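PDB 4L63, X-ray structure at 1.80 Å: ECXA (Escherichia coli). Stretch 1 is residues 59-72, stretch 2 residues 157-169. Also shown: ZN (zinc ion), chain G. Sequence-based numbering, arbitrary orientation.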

ATOM      1  N   ASN A  59      24.088  25.501  24.465  1.00115.11           N
ATOM      2  CA  ASN A  59      24.704  25.932  23.222  1.00112.58           C
ATOM      3  C   ASN A  59      23.849  25.636  21.986  1.00110.76           C
ATOM      4  O   ASN A  59      23.391  24.514  21.772  1.00 97.28           O
ATOM      5  CB  ASN A  59      26.100  25.306  23.134  1.00115.54           C
ATOM      6  CG  ASN A  59      26.167  23.950  23.805  1.00118.17           C
ATOM      7  OD1 ASN A  59      25.191  23.498  24.402  1.00115.03           O
ATOM      8  ND2 ASN A  59      27.364  23.381  23.861  1.00122.81           N
ATOM      9  N   TYR A  60      23.603  26.696  21.220  1.00110.09           N
ATOM     10  CA  TYR A  60      22.827  26.644  19.987  1.00108.39           C
ATOM     11  C   TYR A  60      23.417  25.627  19.022  1.00106.20           C
ATOM     12  O   TYR A  60      22.698  24.927  18.302  1.00 97.34           O
ATOM     13  CB  TYR A  60      22.791  28.032  19.334  1.00110.44           C
ATOM     14  CG  TYR A  60      21.647  28.243  18.375  1.00109.85           C
ATOM     15  CD1 TYR A  60      20.469  27.520  18.500  1.00108.30           C
ATOM     16  CD2 TYR A  60      21.744  29.167  17.342  1.00112.36           C
ATOM     17  CE1 TYR A  60      19.418  27.711  17.626  1.00106.55           C
ATOM     18  CE2 TYR A  60      20.699  29.365  16.462  1.00111.34           C
ATOM     19  CZ  TYR A  60      19.541  28.634  16.609  1.00106.44           C
ATOM     20  OH  TYR A  60      18.504  28.832  15.734  1.00 99.46           O
ATOM     21  N   SER A  61      24.742  25.558  19.042  1.00 96.88           N
ATOM     22  CA  SER A  61      25.525  24.773  18.108  1.00 96.73           C
ATOM     23  C   SER A  61      25.359  23.279  18.319  1.00100.15           C
ATOM     24  O   SER A  61      25.405  22.510  17.361  1.00 96.77           O
ATOM     25  CB  SER A  61      27.002  25.161  18.228  1.00101.09           C
ATOM     26  OG  SER A  61      27.727  24.836  17.049  1.00102.53           O
ATOM     27  N   ASP A  62      25.148  22.870  19.567  1.00102.14           N
ATOM     28  CA  ASP A  62      24.998  21.448  19.860  1.00107.14           C
ATOM     29  C   ASP A  62      23.618  20.944  19.496  1.00 99.30           C
ATOM     30  O   ASP A  62      23.413  19.744  19.321  1.00 99.50           O
ATOM     31  CB  ASP A  62      25.215  21.127  21.338  1.00113.45           C
ATOM     32  CG  ASP A  62      26.637  21.375  21.808  1.00124.97           C
ATOM     33  OD1 ASP A  62      27.460  21.913  21.031  1.00127.63           O
ATOM     34  OD2 ASP A  62      26.937  20.973  22.960  1.00126.66           O
ATOM     35  N   TYR A  63      22.661  21.859  19.457  1.00101.02           N
ATOM     36  CA  TYR A  63      21.288  21.488  19.190  1.00 88.51           C
ATOM     37  C   TYR A  63      21.039  21.450  17.695  1.00 86.20           C
ATOM     38  O   TYR A  63      20.316  20.586  17.210  1.00 84.96           O
ATOM     39  CB  TYR A  63      20.334  22.450  19.895  1.00 88.30           C
ATOM     40  CG  TYR A  63      20.055  22.057  21.330  1.00 89.48           C
ATOM     41  CD1 TYR A  63      21.092  21.746  22.199  1.00 93.87           C
ATOM     42  CD2 TYR A  63      18.752  21.980  21.808  1.00 87.93           C
ATOM     43  CE1 TYR A  63      20.841  21.376  23.502  1.00 93.45           C
ATOM     44  CE2 TYR A  63      18.491  21.612  23.115  1.00 89.10           C
ATOM     45  CZ  TYR A  63      19.542  21.313  23.959  1.00 94.59           C
ATOM     46  OH  TYR A  63      19.290  20.945  25.261  1.00 93.62           O
ATOM     47  N   VAL A  64      21.646  22.380  16.966  1.00 86.89           N
ATOM     48  CA  VAL A  64      21.599  22.328  15.514  1.00 85.09           C
ATOM     49  C   VAL A  64      22.357  21.086  15.074  1.00 88.81           C
ATOM     50  O   VAL A  64      21.929  20.385  14.148  1.00 83.02           O
ATOM     51  CB  VAL A  64      22.197  23.586  14.868  1.00 86.15           C
ATOM     52  CG1 VAL A  64      22.142  23.486  13.360  1.00 84.36           C
ATOM     53  CG2 VAL A  64      21.440  24.817  15.338  1.00 86.10           C
ATOM     54  N   ARG A  65      23.464  20.815  15.771  1.00 87.80           N
ATOM     55  CA  ARG A  65      24.263  19.605  15.583  1.00 89.91           C
ATOM     56  C   ARG A  65      23.408  18.351  15.694  1.00 86.24           C
ATOM     57  O   ARG A  65      23.341  17.541  14.771  1.00 84.61           O
ATOM     58  CB  ARG A  65      25.401  19.542  16.617  1.00 91.63           C
ATOM     59  CG  ARG A  65      26.563  18.641  16.233  1.00100.50           C
ATOM     60  CD  ARG A  65      27.894  19.335  16.416  1.00 96.05           C
ATOM     61  NE  ARG A  65      28.374  19.305  17.797  1.00106.31           N
ATOM     62  CZ  ARG A  65      28.503  20.377  18.574  1.00109.39           C
ATOM     63  NH1 ARG A  65      28.172  21.571  18.111  1.00109.57           N
ATOM     64  NH2 ARG A  65      28.963  20.260  19.815  1.00111.66           N
ATOM     65  N   GLU A  66      22.752  18.206  16.839  1.00 87.56           N
ATOM     66  CA  GLU A  66      22.012  16.995  17.168  1.00 84.89           C
ATOM     67  C   GLU A  66      20.781  16.833  16.281  1.00 81.86           C
ATOM     68  O   GLU A  66      20.461  15.728  15.847  1.00 80.06           O
ATOM     69  CB  GLU A  66      21.608  17.011  18.647  1.00 86.07           C
ATOM     70  CG  GLU A  66      21.190  15.665  19.218  1.00 92.14           C
ATOM     71  CD  GLU A  66      19.764  15.284  18.863  1.00 94.50           C
ATOM     72  OE1 GLU A  66      18.948  16.198  18.602  1.00 91.29           O
ATOM     73  OE2 GLU A  66      19.456  14.072  18.851  1.00 96.60           O
ATOM     74  N   ALA A  67      20.104  17.947  16.014  1.00 80.78           N
ATOM     75  CA  ALA A  67      18.876  17.943  15.231  1.00 83.07           C
ATOM     76  C   ALA A  67      19.131  17.496  13.804  1.00 90.33           C
ATOM     77  O   ALA A  67      18.303  16.813  13.205  1.00 81.17           O
ATOM     78  CB  ALA A  67      18.234  19.319  15.238  1.00 78.54           C
ATOM     79  N   PHE A  68      20.246  17.936  13.266  1.00116.01           N
ATOM     80  CA  PHE A  68      20.677  17.599  11.920  1.00116.11           C
ATOM     81  C   PHE A  68      20.973  16.123  11.773  1.00114.12           C
ATOM     82  O   PHE A  68      20.773  15.527  10.745  1.00114.26           O
ATOM     83  CB  PHE A  68      21.893  18.410  11.541  1.00119.35           C
ATOM     84  CG  PHE A  68      21.599  19.523  10.596  1.00121.47           C
ATOM     85  CD1 PHE A  68      22.040  20.798  10.859  1.00120.68           C
ATOM     86  CD2 PHE A  68      20.882  19.294   9.452  1.00122.42           C
ATOM     87  CE1 PHE A  68      21.769  21.830   9.998  1.00118.97           C
ATOM     88  CE2 PHE A  68      20.605  20.311   8.584  1.00120.04           C
ATOM     89  CZ  PHE A  68      21.051  21.585   8.853  1.00119.51           C
ATOM     90  N   ASN A  69      21.517  15.564  12.821  1.00 96.76           N
ATOM     91  CA  ASN A  69      21.831  14.143  12.883  1.00 84.77           C
ATOM     92  C   ASN A  69      20.565  13.303  12.956  1.00 82.02           C
ATOM     93  O   ASN A  69      20.553  12.148  12.534  1.00 76.31           O
ATOM     94  CB  ASN A  69      22.709  13.835  14.084  1.00 84.55           C
ATOM     95  CG  ASN A  69      23.255  12.428  14.046  1.00 91.28           C
ATOM     96  OD1 ASN A  69      24.182  12.127  13.293  1.00 96.70           O
ATOM     97  ND2 ASN A  69      22.656  11.542  14.836  1.00 88.83           N
ATOM     98  N   GLU A  70      19.512  13.889  13.522  1.00 79.33           N
ATOM     99  CA  GLU A  70      18.192  13.267  13.560  1.00 74.68           C
ATOM    100  C   GLU A  70      17.683  13.007  12.154  1.00 73.06           C
ATOM    101  O   GLU A  70      16.945  12.051  11.911  1.00 73.49           O
ATOM    102  CB  GLU A  70      17.194  14.160  14.293  1.00 78.81           C
ATOM    103  CG  GLU A  70      17.450  14.358  15.766  1.00 87.29           C
ATOM    104  CD  GLU A  70      16.724  13.336  16.604  1.00 92.63           C
ATOM    105  OE1 GLU A  70      15.521  13.543  16.872  1.00 87.09           O
ATOM    106  OE2 GLU A  70      17.354  12.335  17.003  1.00100.30           O
ATOM    107  N   TRP A  71      18.062  13.890  11.236  1.00 63.23           N
ATOM    108  CA  TRP A  71      17.570  13.845   9.865  1.00 65.25           C
ATOM    109  C   TRP A  71      18.539  13.104   8.945  1.00 68.44           C
ATOM    110  O   TRP A  71      18.235  12.859   7.775  1.00 62.76           O
ATOM    111  CB  TRP A  71      17.320  15.263   9.341  1.00 62.40           C
ATOM    112  CG  TRP A  71      16.134  15.948   9.944  1.00 61.14           C
ATOM    113  CD1 TRP A  71      16.125  16.783  11.027  1.00 60.78           C
ATOM    114  CD2 TRP A  71      14.778  15.858   9.495  1.00 57.10           C
ATOM    115  NE1 TRP A  71      14.845  17.219  11.276  1.00 58.46           N
ATOM    116  CE2 TRP A  71      13.996  16.662  10.348  1.00 56.55           C
ATOM    117  CE3 TRP A  71      14.144  15.173   8.451  1.00 55.31           C
ATOM    118  CZ2 TRP A  71      12.622  16.806  10.194  1.00 53.44           C
ATOM    119  CZ3 TRP A  71      12.765  15.313   8.299  1.00 52.60           C
ATOM    120  CH2 TRP A  71      12.025  16.121   9.166  1.00 51.68           C
ATOM    121  N   ALA A  72      19.694  12.736   9.493  1.00 66.01           N
ATOM    122  CA  ALA A  72      20.742  12.031   8.749  1.00 68.00           C
ATOM    123  C   ALA A  72      20.297  10.741   8.026  1.00 66.56           C
ATOM    124  O   ALA A  72      20.838  10.431   6.964  1.00 67.70           O
ATOM    125  CB  ALA A  72      21.910  11.719   9.683  1.00 70.61           C
ATOM    126  N   THR A 157      11.421  22.082  18.413  1.00 60.08           N
ATOM    127  CA  THR A 157      11.354  23.300  17.612  1.00 60.93           C
ATOM    128  C   THR A 157      12.456  23.349  16.561  1.00 60.81           C
ATOM    129  O   THR A 157      12.195  23.657  15.400  1.00 58.11           O
ATOM    130  CB  THR A 157      11.443  24.567  18.491  1.00 63.20           C
ATOM    131  OG1 THR A 157      10.358  24.579  19.427  1.00 63.30           O
ATOM    132  CG2 THR A 157      11.382  25.818  17.634  1.00 63.20           C
ATOM    133  N   ILE A 158      13.682  23.037  16.972  1.00 62.93           N
ATOM    134  CA  ILE A 158      14.821  23.047  16.061  1.00 63.41           C
ATOM    135  C   ILE A 158      14.712  21.942  15.004  1.00 60.71           C
ATOM    136  O   ILE A 158      14.873  22.211  13.820  1.00 59.29           O
ATOM    137  CB  ILE A 158      16.153  22.915  16.832  1.00 67.38           C
ATOM    138  CG1 ILE A 158      16.395  24.181  17.658  1.00 70.90           C
ATOM    139  CG2 ILE A 158      17.303  22.683  15.875  1.00 68.21           C
ATOM    140  CD1 ILE A 158      17.775  24.275  18.283  1.00 75.36           C
ATOM    141  N   LYS A 159      14.420  20.714  15.426  1.00 59.09           N
ATOM    142  CA  LYS A 159      14.206  19.607  14.487  1.00 59.92           C
ATOM    143  C   LYS A 159      13.099  19.908  13.477  1.00 58.36           C
ATOM    144  O   LYS A 159      13.239  19.625  12.284  1.00 51.53           O
ATOM    145  CB  LYS A 159      13.878  18.320  15.243  1.00 56.86           C
ATOM    146  CG  LYS A 159      15.031  17.795  16.073  1.00 62.83           C
ATOM    147  CD  LYS A 159      14.584  16.682  16.990  1.00 68.69           C
ATOM    148  CE  LYS A 159      15.617  16.439  18.068  1.00 79.15           C
ATOM    149  NZ  LYS A 159      15.405  15.126  18.719  1.00 85.56           N
ATOM    150  N   HIS A 160      12.006  20.486  13.964  1.00 52.25           N
ATOM    151  CA  HIS A 160      10.897  20.909  13.110  1.00 51.69           C
ATOM    152  C   HIS A 160      11.365  21.943  12.078  1.00 50.96           C
ATOM    153  O   HIS A 160      11.062  21.825  10.894  1.00 48.43           O
ATOM    154  CB  HIS A 160       9.759  21.468  13.972  1.00 49.71           C
ATOM    155  CG  HIS A 160       8.610  22.030  13.194  1.00 51.75           C
ATOM    156  ND1 HIS A 160       7.527  21.272  12.802  1.00 45.08           N
ATOM    157  CD2 HIS A 160       8.373  23.287  12.747  1.00 48.27           C
ATOM    158  CE1 HIS A 160       6.673  22.040  12.144  1.00 45.62           C
ATOM    159  NE2 HIS A 160       7.164  23.266  12.098  1.00 46.03           N
ATOM    160  N   GLU A 161      12.126  22.938  12.524  1.00 53.25           N
ATOM    161  CA  GLU A 161      12.621  23.967  11.612  1.00 56.95           C
ATOM    162  C   GLU A 161      13.623  23.396  10.592  1.00 54.45           C
ATOM    163  O   GLU A 161      13.652  23.841   9.442  1.00 54.02           O
ATOM    164  CB  GLU A 161      13.248  25.126  12.398  1.00 59.56           C
ATOM    165  CG  GLU A 161      12.254  25.917  13.260  1.00 66.32           C
ATOM    166  CD  GLU A 161      10.970  26.297  12.526  1.00 67.26           C
ATOM    167  OE1 GLU A 161      11.051  26.824  11.398  1.00 62.28           O
ATOM    168  OE2 GLU A 161       9.874  26.078  13.087  1.00 72.46           O
ATOM    169  N   ILE A 162      14.426  22.416  11.008  1.00 55.30           N
ATOM    170  CA  ILE A 162      15.300  21.677  10.084  1.00 55.41           C
ATOM    171  C   ILE A 162      14.491  21.041   8.946  1.00 53.69           C
ATOM    172  O   ILE A 162      14.918  21.024   7.790  1.00 52.13           O
ATOM    173  CB  ILE A 162      16.083  20.538  10.790  1.00 56.61           C
ATOM    174  CG1 ILE A 162      16.858  21.038  12.010  1.00 68.54           C
ATOM    175  CG2 ILE A 162      17.037  19.868   9.812  1.00 59.71           C
ATOM    176  CD1 ILE A 162      18.011  21.925  11.696  1.00 65.26           C
ATOM    177  N   GLY A 163      13.329  20.498   9.287  1.00 49.55           N
ATOM    178  CA  GLY A 163      12.429  19.950   8.283  1.00 46.60           C
ATOM    179  C   GLY A 163      12.143  20.972   7.194  1.00 46.69           C
ATOM    180  O   GLY A 163      12.165  20.645   6.003  1.00 45.49           O
ATOM    181  N   HIS A 164      11.902  22.217   7.608  1.00 47.57           N
ATOM    182  CA  HIS A 164      11.630  23.315   6.687  1.00 47.85           C
ATOM    183  C   HIS A 164      12.864  23.656   5.846  1.00 53.48           C
ATOM    184  O   HIS A 164      12.755  23.913   4.645  1.00 49.74           O
ATOM    185  CB  HIS A 164      11.164  24.550   7.458  1.00 49.06           C
ATOM    186  CG  HIS A 164       9.766  24.444   7.983  1.00 47.86           C
ATOM    187  ND1 HIS A 164       8.736  23.902   7.245  1.00 44.52           N
ATOM    188  CD2 HIS A 164       9.224  24.813   9.168  1.00 48.18           C
ATOM    189  CE1 HIS A 164       7.621  23.941   7.952  1.00 43.87           C
ATOM    190  NE2 HIS A 164       7.890  24.486   9.125  1.00 47.02           N
ATOM    191  N   ILE A 165      14.032  23.668   6.487  1.00 52.59           N
ATOM    192  CA  ILE A 165      15.295  23.876   5.773  1.00 56.80           C
ATOM    193  C   ILE A 165      15.419  22.853   4.647  1.00 54.29           C
ATOM    194  O   ILE A 165      15.850  23.178   3.539  1.00 55.41           O
ATOM    195  CB  ILE A 165      16.519  23.757   6.706  1.00 61.16           C
ATOM    196  CG1 ILE A 165      16.547  24.909   7.709  1.00 70.53           C
ATOM    197  CG2 ILE A 165      17.819  23.766   5.902  1.00 60.84           C
ATOM    198  CD1 ILE A 165      16.717  26.257   7.063  1.00 80.10           C
ATOM    199  N   LEU A 166      14.993  21.626   4.940  1.00 51.55           N
ATOM    200  CA  LEU A 166      15.133  20.506   4.018  1.00 54.02           C
ATOM    201  C   LEU A 166      13.992  20.395   3.011  1.00 53.91           C
ATOM    202  O   LEU A 166      13.886  19.393   2.312  1.00 53.93           O
ATOM    203  CB  LEU A 166      15.249  19.194   4.804  1.00 49.85           C
ATOM    204  CG  LEU A 166      16.472  19.094   5.722  1.00 54.95           C
ATOM    205  CD1 LEU A 166      16.440  17.825   6.556  1.00 51.82           C
ATOM    206  CD2 LEU A 166      17.764  19.192   4.911  1.00 55.41           C
ATOM    207  N   GLY A 167      13.130  21.408   2.945  1.00 47.20           N
ATOM    208  CA  GLY A 167      12.137  21.470   1.887  1.00 45.43           C
ATOM    209  C   GLY A 167      10.763  20.926   2.245  1.00 44.36           C
ATOM    210  O   GLY A 167       9.894  20.788   1.370  1.00 41.13           O
ATOM    211  N   LEU A 168      10.550  20.613   3.518  1.00 42.03           N
ATOM    212  CA  LEU A 168       9.233  20.141   3.942  1.00 39.72           C
ATOM    213  C   LEU A 168       8.362  21.288   4.442  1.00 39.83           C
ATOM    214  O   LEU A 168       8.862  22.307   4.933  1.00 41.74           O
ATOM    215  CB  LEU A 168       9.360  19.076   5.031  1.00 39.60           C
ATOM    216  CG  LEU A 168      10.140  17.830   4.610  1.00 40.10           C
ATOM    217  CD1 LEU A 168      10.098  16.779   5.707  1.00 38.74           C
ATOM    218  CD2 LEU A 168       9.605  17.270   3.297  1.00 38.11           C
ATOM    219  N   LEU A 169       7.054  21.116   4.300  1.00 38.05           N
ATOM    220  CA  LEU A 169       6.088  22.068   4.830  1.00 38.19           C
ATOM    221  C   LEU A 169       5.306  21.360   5.932  1.00 38.91           C
ATOM    222  O   LEU A 169       5.787  20.369   6.485  1.00 36.83           O
ATOM    223  CB  LEU A 169       5.179  22.588   3.715  1.00 37.64           C
ATOM    224  CG  LEU A 169       5.942  23.333   2.605  1.00 42.33           C
ATOM    225  CD1 LEU A 169       5.072  23.532   1.379  1.00 40.82           C
ATOM    226  CD2 LEU A 169       6.474  24.680   3.098  1.00 47.15           C
TER
HETATM  227 ZN    ZN G 301       6.569  24.860  10.837  1.00 56.60          ZN
HETATM  228  O   HOH W   1       7.602  26.838  11.947  1.00 50.71           O

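Two helices, 60-70 and 157-165, cross at -60° with their axes 9.0 Å apart at closest approach. The backbones come nearest where A67 faces K159 (CA to CA, 5.0 Å): the small methyl of A67 makes room, its CB lying 3.5 Å from I158 CG2, 3.6 Å from K159 CG and 3.9 Å from I162 CG1. I158 is a knob in the hollow formed by Y60, Y63, V64 and A67; its CD1 reaches Y63 CB (3.5 Å) and Y60 CE1 (3.9 Å). One turn on, I162 sets its CD1 over the face of the F68 ring, 4.1 Å from the centroid, a CH-pi contact, while its CG2 meets W71 CD1 at 3.4 Å. W71 is the most covered residue, with 118 Å² buried against the second stretch. Its CZ2 lies 3.7 Å from G163 CA, where an ideal CB would come within 3.3 Å of that same CZ2; W71 CZ3 touches L168 CD1 (4.0 Å) and W71 CB touches L166 CD1 (3.9 Å). Polar bonds centred on K159 join this packing. The indole W71 NE1 donates to K159 O (3.1 Å), a carbonyl that also accepts from G163 N within the helix. The extended K159 side chain brings its ammonium to two carboxylates: NZ forms a very short 2.4 Å salt bridge with E70 OE1 and a long one with E66 OE1 (3.7 Å). The CA-to-CB bonds of H160 and H164 point away from the first stretch, and both residues bind zinc through NE2.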